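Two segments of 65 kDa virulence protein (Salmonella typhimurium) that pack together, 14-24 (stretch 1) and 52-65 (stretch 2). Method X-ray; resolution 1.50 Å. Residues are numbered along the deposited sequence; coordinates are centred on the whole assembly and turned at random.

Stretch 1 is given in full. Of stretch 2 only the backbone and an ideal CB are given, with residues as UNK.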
# COMPACT_ATOMS: atom_id res chain seq x y z
N GLN A 14 -1.02 4.63 -12.91
CA GLN A 14 -2.29 5.33 -12.75
C GLN A 14 -3.43 4.51 -12.17
O GLN A 14 -4.34 5.10 -11.58
CB GLN A 14 -2.74 5.90 -14.09
CG GLN A 14 -2.90 4.86 -15.17
CD GLN A 14 -2.99 5.57 -16.51
OE1 GLN A 14 -3.90 6.33 -16.70
NE2 GLN A 14 -1.98 5.40 -17.41
N GLY A 15 -3.44 3.19 -12.33
CA GLY A 15 -4.60 2.45 -11.94
C GLY A 15 -4.78 2.46 -10.45
O GLY A 15 -5.89 2.28 -9.97
N TYR A 16 -3.69 2.67 -9.71
CA TYR A 16 -3.77 2.67 -8.25
C TYR A 16 -4.79 3.67 -7.74
O TYR A 16 -5.43 3.42 -6.72
CB TYR A 16 -2.38 2.98 -7.65
CG TYR A 16 -1.93 4.39 -7.83
CD1 TYR A 16 -2.37 5.37 -6.96
CD2 TYR A 16 -1.20 4.78 -8.94
CE1 TYR A 16 -2.04 6.66 -7.15
CE2 TYR A 16 -0.89 6.08 -9.17
CZ TYR A 16 -1.31 7.01 -8.25
OH TYR A 16 -0.99 8.30 -8.51
N SER A 17 -4.96 4.75 -8.52
CA SER A 17 -5.72 5.95 -8.13
C SER A 17 -7.22 5.61 -8.13
O SER A 17 -8.03 6.36 -7.57
CB SER A 17 -5.35 7.13 -9.06
OG SER A 17 -5.78 6.93 -10.40
N VAL A 18 -7.59 4.50 -8.75
CA VAL A 18 -8.97 4.06 -8.82
C VAL A 18 -9.19 2.76 -8.02
O VAL A 18 -10.18 2.60 -7.27
CB VAL A 18 -9.35 3.82 -10.29
CG1 VAL A 18 -10.64 3.06 -10.43
CG2 VAL A 18 -9.42 5.17 -11.01
N ILE A 19 -8.31 1.79 -8.22
CA ILE A 19 -8.47 0.45 -7.71
C ILE A 19 -8.53 0.32 -6.19
O ILE A 19 -9.29 -0.49 -5.66
CB ILE A 19 -7.27 -0.42 -8.15
CG1 ILE A 19 -7.51 -0.89 -9.57
CG2 ILE A 19 -7.09 -1.63 -7.23
CD1 ILE A 19 -8.40 -2.09 -9.65
N ASN A 20 -7.69 1.07 -5.49
CA ASN A 20 -7.62 0.90 -4.06
C ASN A 20 -8.84 1.44 -3.36
O ASN A 20 -9.38 0.80 -2.47
CB ASN A 20 -6.30 1.50 -3.54
CG ASN A 20 -5.05 0.74 -4.07
OD1 ASN A 20 -3.99 1.35 -4.41
ND2 ASN A 20 -5.17 -0.56 -4.13
N LYS A 21 -9.36 2.57 -3.84
CA LYS A 21 -10.65 3.05 -3.32
C LYS A 21 -11.75 2.04 -3.60
O LYS A 21 -12.59 1.76 -2.76
CB LYS A 21 -11.00 4.41 -3.91
CG LYS A 21 -10.13 5.52 -3.41
CD LYS A 21 -10.47 6.87 -4.07
CE LYS A 21 -9.78 8.00 -3.36
NZ LYS A 21 -10.23 9.37 -3.83
N TYR A 22 -11.76 1.49 -4.79
CA TYR A 22 -12.74 0.44 -5.16
C TYR A 22 -12.69 -0.75 -4.19
O TYR A 22 -13.72 -1.18 -3.63
CB TYR A 22 -12.45 -0.03 -6.59
CG TYR A 22 -13.39 -1.14 -7.07
CD1 TYR A 22 -14.69 -0.86 -7.49
CD2 TYR A 22 -12.95 -2.44 -7.12
CE1 TYR A 22 -15.51 -1.84 -7.92
CE2 TYR A 22 -13.78 -3.48 -7.57
CZ TYR A 22 -15.08 -3.15 -7.96
OH TYR A 22 -15.94 -4.10 -8.47
N LEU A 23 -11.47 -1.23 -3.96
CA LEU A 23 -11.27 -2.42 -3.12
C LEU A 23 -11.65 -2.11 -1.70
O LEU A 23 -12.19 -2.97 -1.02
CB LEU A 23 -9.82 -2.90 -3.18
CG LEU A 23 -9.44 -3.67 -4.46
CD1 LEU A 23 -7.96 -3.77 -4.63
CD2 LEU A 23 -10.07 -5.04 -4.48
N ARG A 24 -11.42 -0.89 -1.24
CA ARG A 24 -11.78 -0.57 0.16
C ARG A 24 -13.26 -0.43 0.40
O ARG A 24 -13.69 -0.33 1.56
CB ARG A 24 -11.12 0.72 0.57
CG ARG A 24 -9.66 0.58 0.75
CD ARG A 24 -9.07 1.93 1.04
NE ARG A 24 -7.62 1.86 0.93
CZ ARG A 24 -6.86 2.61 0.15
NH1 ARG A 24 -7.38 3.57 -0.60
NH2 ARG A 24 -5.55 2.40 0.15
N UNK A 52 -21.38 -7.00 -15.23
CA UNK A 52 -20.31 -6.99 -16.22
C UNK A 52 -19.14 -6.18 -15.69
O UNK A 52 -17.98 -6.56 -15.85
CB UNK A 52 -20.80 -6.42 -17.55
N UNK A 53 -19.47 -5.03 -15.11
CA UNK A 53 -18.47 -4.13 -14.53
C UNK A 53 -17.72 -4.80 -13.39
O UNK A 53 -16.50 -4.80 -13.35
CB UNK A 53 -19.13 -2.84 -14.03
N UNK A 54 -18.47 -5.37 -12.44
CA UNK A 54 -17.85 -6.03 -11.30
C UNK A 54 -16.93 -7.15 -11.80
O UNK A 54 -15.83 -7.28 -11.34
CB UNK A 54 -18.91 -6.58 -10.35
N UNK A 55 -17.43 -7.99 -12.72
CA UNK A 55 -16.62 -9.12 -13.21
C UNK A 55 -15.36 -8.67 -13.91
O UNK A 55 -14.32 -9.27 -13.73
CB UNK A 55 -17.44 -9.99 -14.17
N UNK A 56 -15.44 -7.59 -14.69
CA UNK A 56 -14.28 -7.12 -15.38
C UNK A 56 -13.26 -6.51 -14.41
O UNK A 56 -12.02 -6.66 -14.59
CB UNK A 56 -14.69 -6.10 -16.45
N UNK A 57 -13.73 -5.76 -13.42
CA UNK A 57 -12.84 -5.23 -12.42
C UNK A 57 -12.09 -6.35 -11.73
O UNK A 57 -10.92 -6.20 -11.43
CB UNK A 57 -13.61 -4.39 -11.40
N UNK A 58 -12.79 -7.44 -11.45
CA UNK A 58 -12.13 -8.59 -10.85
C UNK A 58 -10.99 -9.10 -11.66
O UNK A 58 -9.92 -9.38 -11.15
CB UNK A 58 -13.13 -9.72 -10.63
N UNK A 59 -11.22 -9.28 -12.97
CA UNK A 59 -10.16 -9.79 -13.79
C UNK A 59 -8.94 -8.83 -13.83
O UNK A 59 -7.78 -9.25 -13.82
CB UNK A 59 -10.69 -10.04 -15.20
N UNK A 60 -9.21 -7.55 -13.97
CA UNK A 60 -8.20 -6.50 -13.99
C UNK A 60 -7.34 -6.53 -12.69
O UNK A 60 -6.13 -6.57 -12.74
CB UNK A 60 -8.87 -5.14 -14.16
N UNK A 61 -8.02 -6.56 -11.56
CA UNK A 61 -7.33 -6.64 -10.26
C UNK A 61 -6.51 -7.91 -10.21
O UNK A 61 -5.35 -7.92 -9.76
CB UNK A 61 -8.32 -6.60 -9.10
N UNK A 62 -7.09 -9.04 -10.62
CA UNK A 62 -6.38 -10.28 -10.57
C UNK A 62 -5.19 -10.25 -11.50
O UNK A 62 -4.20 -10.92 -11.22
CB UNK A 62 -7.31 -11.44 -10.92
N UNK A 63 -5.29 -9.56 -12.64
CA UNK A 63 -4.14 -9.48 -13.51
C UNK A 63 -3.00 -8.75 -12.77
O UNK A 63 -1.88 -9.13 -12.90
CB UNK A 63 -4.50 -8.77 -14.82
N UNK A 64 -3.32 -7.61 -12.18
CA UNK A 64 -2.31 -6.84 -11.46
C UNK A 64 -1.69 -7.69 -10.34
O UNK A 64 -0.45 -7.72 -10.23
CB UNK A 64 -2.92 -5.56 -10.89
N UNK A 65 -2.51 -8.41 -9.57
CA UNK A 65 -2.02 -9.21 -8.46
C UNK A 65 -1.12 -10.33 -8.97
O UNK A 65 -0.13 -10.71 -8.35
CB UNK A 65 -3.19 -9.79 -7.66

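Both stretches are helical, their axes approaching to 11.7 Å with 118° between N-to-C directions, so the positions of stretch 2 that can meet stretch 1 should recur every three or four residues. Stretch 1 offers a largely apolar face: the Ile19 side chain, the Tyr22 ring, the end of Leu23 and bare backbone at Gly15.

Position 52 has nothing of stretch 1 within 5.5 Å of its ideal CB, so the contact sets no preference; it is Glu52. At position 53 CA-to-CB points sideways, and only a long or aromatic side chain could reach the Tyr22 ring. The residue is Phe53, with chi1 t, and its CE2 lies 4.0 Å from Tyr22 CE1.

The ideal CB of position 54 is 4.3 Å from Tyr22 OH, but the bond runs sideways; many side chains would fit if they turned outward. Lys54 does so, its end leading away. Its carbonyl contributes instead: a water donates to Lys54 O (2.9 Å) and also hydrogen-bonds Tyr22 OH (2.5 Å), bridging the helices. Positions 55 and 56, pointing away and out of reach, are Asn55 and Ala56.

Position 57 points toward stretch 1, its ideal CB 3.8 Å from Tyr22 OH. A flexible apolar chain, Met or Leu, would suit the ring beside it. Met57, m at all three chi angles, places CE over one face of the Tyr22 ring, 3.7 Å from the centroid and 13° off the normal, a CH-pi contact; CE also lies 4.1 Å from Ile19 CD1.

Positions 58 and 59, away and out of reach, are Ser58, whose OG donates to Lys54 O (3.1 Å), and Val59.

At position 60 the CB is 5.5 Å from Ile19 CD1, leaving room for a large side chain that could extend toward Gly15. Tyr60 fills it: CE2 lies 3.4 Å from Ile19 CD1, and OH 3.5 Å from Gly15 CA. A CB on Gly15 would sit 2.4 Å from Tyr60 OH, a clash. A water bridges Tyr60 OH (2.6 Å) and Gly15 O (3.1 Å).

Position 61 faces Ile19 most directly (CA to CA 7.6 Å), its CB 4.5 Å from Ile19 CD1; a branched aliphatic such as Ile, or Leu, is expected. Ile61 brings CG1 to 3.2 Å from Ile19 CD1, while its CD1 lies 4.0 Å from Tyr22 CD2 and 3.9 Å from Leu23 CD2.

Positions 62, 63 and 65, out of reach, are Asn62, Asp63 and Ala65. Position 64 points toward stretch 1 from farther off, which favours a longer aliphatic; Ile64 CD1 just reaches Ile19 CG1 (4.5 Å).

Stretch 2, residues 52-65: EFKNAMSVYINDIA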
# COMPACT_ATOMS: atom_id res chain seq x y z
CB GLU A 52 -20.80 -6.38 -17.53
CG GLU A 52 -21.61 -7.37 -18.31
CD GLU A 52 -22.41 -6.75 -19.42
OE1 GLU A 52 -22.53 -5.50 -19.52
OE2 GLU A 52 -22.92 -7.57 -20.22
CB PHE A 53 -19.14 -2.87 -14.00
CG PHE A 53 -18.20 -1.95 -13.32
CD1 PHE A 53 -17.23 -1.25 -14.05
CD2 PHE A 53 -18.22 -1.79 -11.96
CE1 PHE A 53 -16.37 -0.42 -13.41
CE2 PHE A 53 -17.33 -0.96 -11.34
CZ PHE A 53 -16.41 -0.28 -12.07
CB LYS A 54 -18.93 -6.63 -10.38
CG LYS A 54 -18.35 -7.41 -9.20
CD LYS A 54 -19.34 -8.10 -8.37
CE LYS A 54 -18.60 -8.86 -7.25
NZ LYS A 54 -18.23 -10.25 -7.70
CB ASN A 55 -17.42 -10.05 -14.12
CG ASN A 55 -18.53 -10.79 -13.38
OD1 ASN A 55 -18.55 -10.86 -12.14
ND2 ASN A 55 -19.46 -11.37 -14.13
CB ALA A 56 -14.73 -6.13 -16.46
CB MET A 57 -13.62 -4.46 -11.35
CG MET A 57 -14.10 -3.13 -11.89
SD MET A 57 -12.82 -1.88 -12.25
CE MET A 57 -12.32 -1.40 -10.63
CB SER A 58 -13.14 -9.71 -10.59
OG SER A 58 -14.16 -9.29 -9.64
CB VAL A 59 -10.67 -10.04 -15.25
CG1 VAL A 59 -9.57 -10.74 -16.03
CG2 VAL A 59 -11.94 -10.86 -15.27
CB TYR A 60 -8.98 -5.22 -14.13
CG TYR A 60 -8.20 -3.92 -14.00
CD1 TYR A 60 -6.94 -3.74 -14.55
CD2 TYR A 60 -8.74 -2.90 -13.23
CE1 TYR A 60 -6.25 -2.54 -14.39
CE2 TYR A 60 -8.06 -1.70 -13.06
CZ TYR A 60 -6.82 -1.53 -13.64
OH TYR A 60 -6.17 -0.34 -13.45
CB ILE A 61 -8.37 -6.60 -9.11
CG1 ILE A 61 -8.90 -5.17 -9.10
CG2 ILE A 61 -7.71 -6.87 -7.80
CD1 ILE A 61 -10.14 -5.05 -8.38
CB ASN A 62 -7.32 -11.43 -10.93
CG ASN A 62 -8.36 -11.69 -9.85
OD1 ASN A 62 -8.11 -11.39 -8.67
ND2 ASN A 62 -9.47 -12.33 -10.20
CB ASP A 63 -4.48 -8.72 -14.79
CG ASP A 63 -5.00 -9.63 -15.91
OD1 ASP A 63 -4.76 -10.83 -15.87
OD2 ASP A 63 -5.62 -9.06 -16.85
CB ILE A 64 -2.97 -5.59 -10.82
CG1 ILE A 64 -3.48 -4.61 -11.90
CG2 ILE A 64 -1.94 -4.93 -9.91
CD1 ILE A 64 -4.44 -3.63 -11.35
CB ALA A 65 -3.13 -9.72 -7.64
O HOH W 1 -7.74 1.45 -12.36
O HOH W 2 -15.02 -6.43 -8.69
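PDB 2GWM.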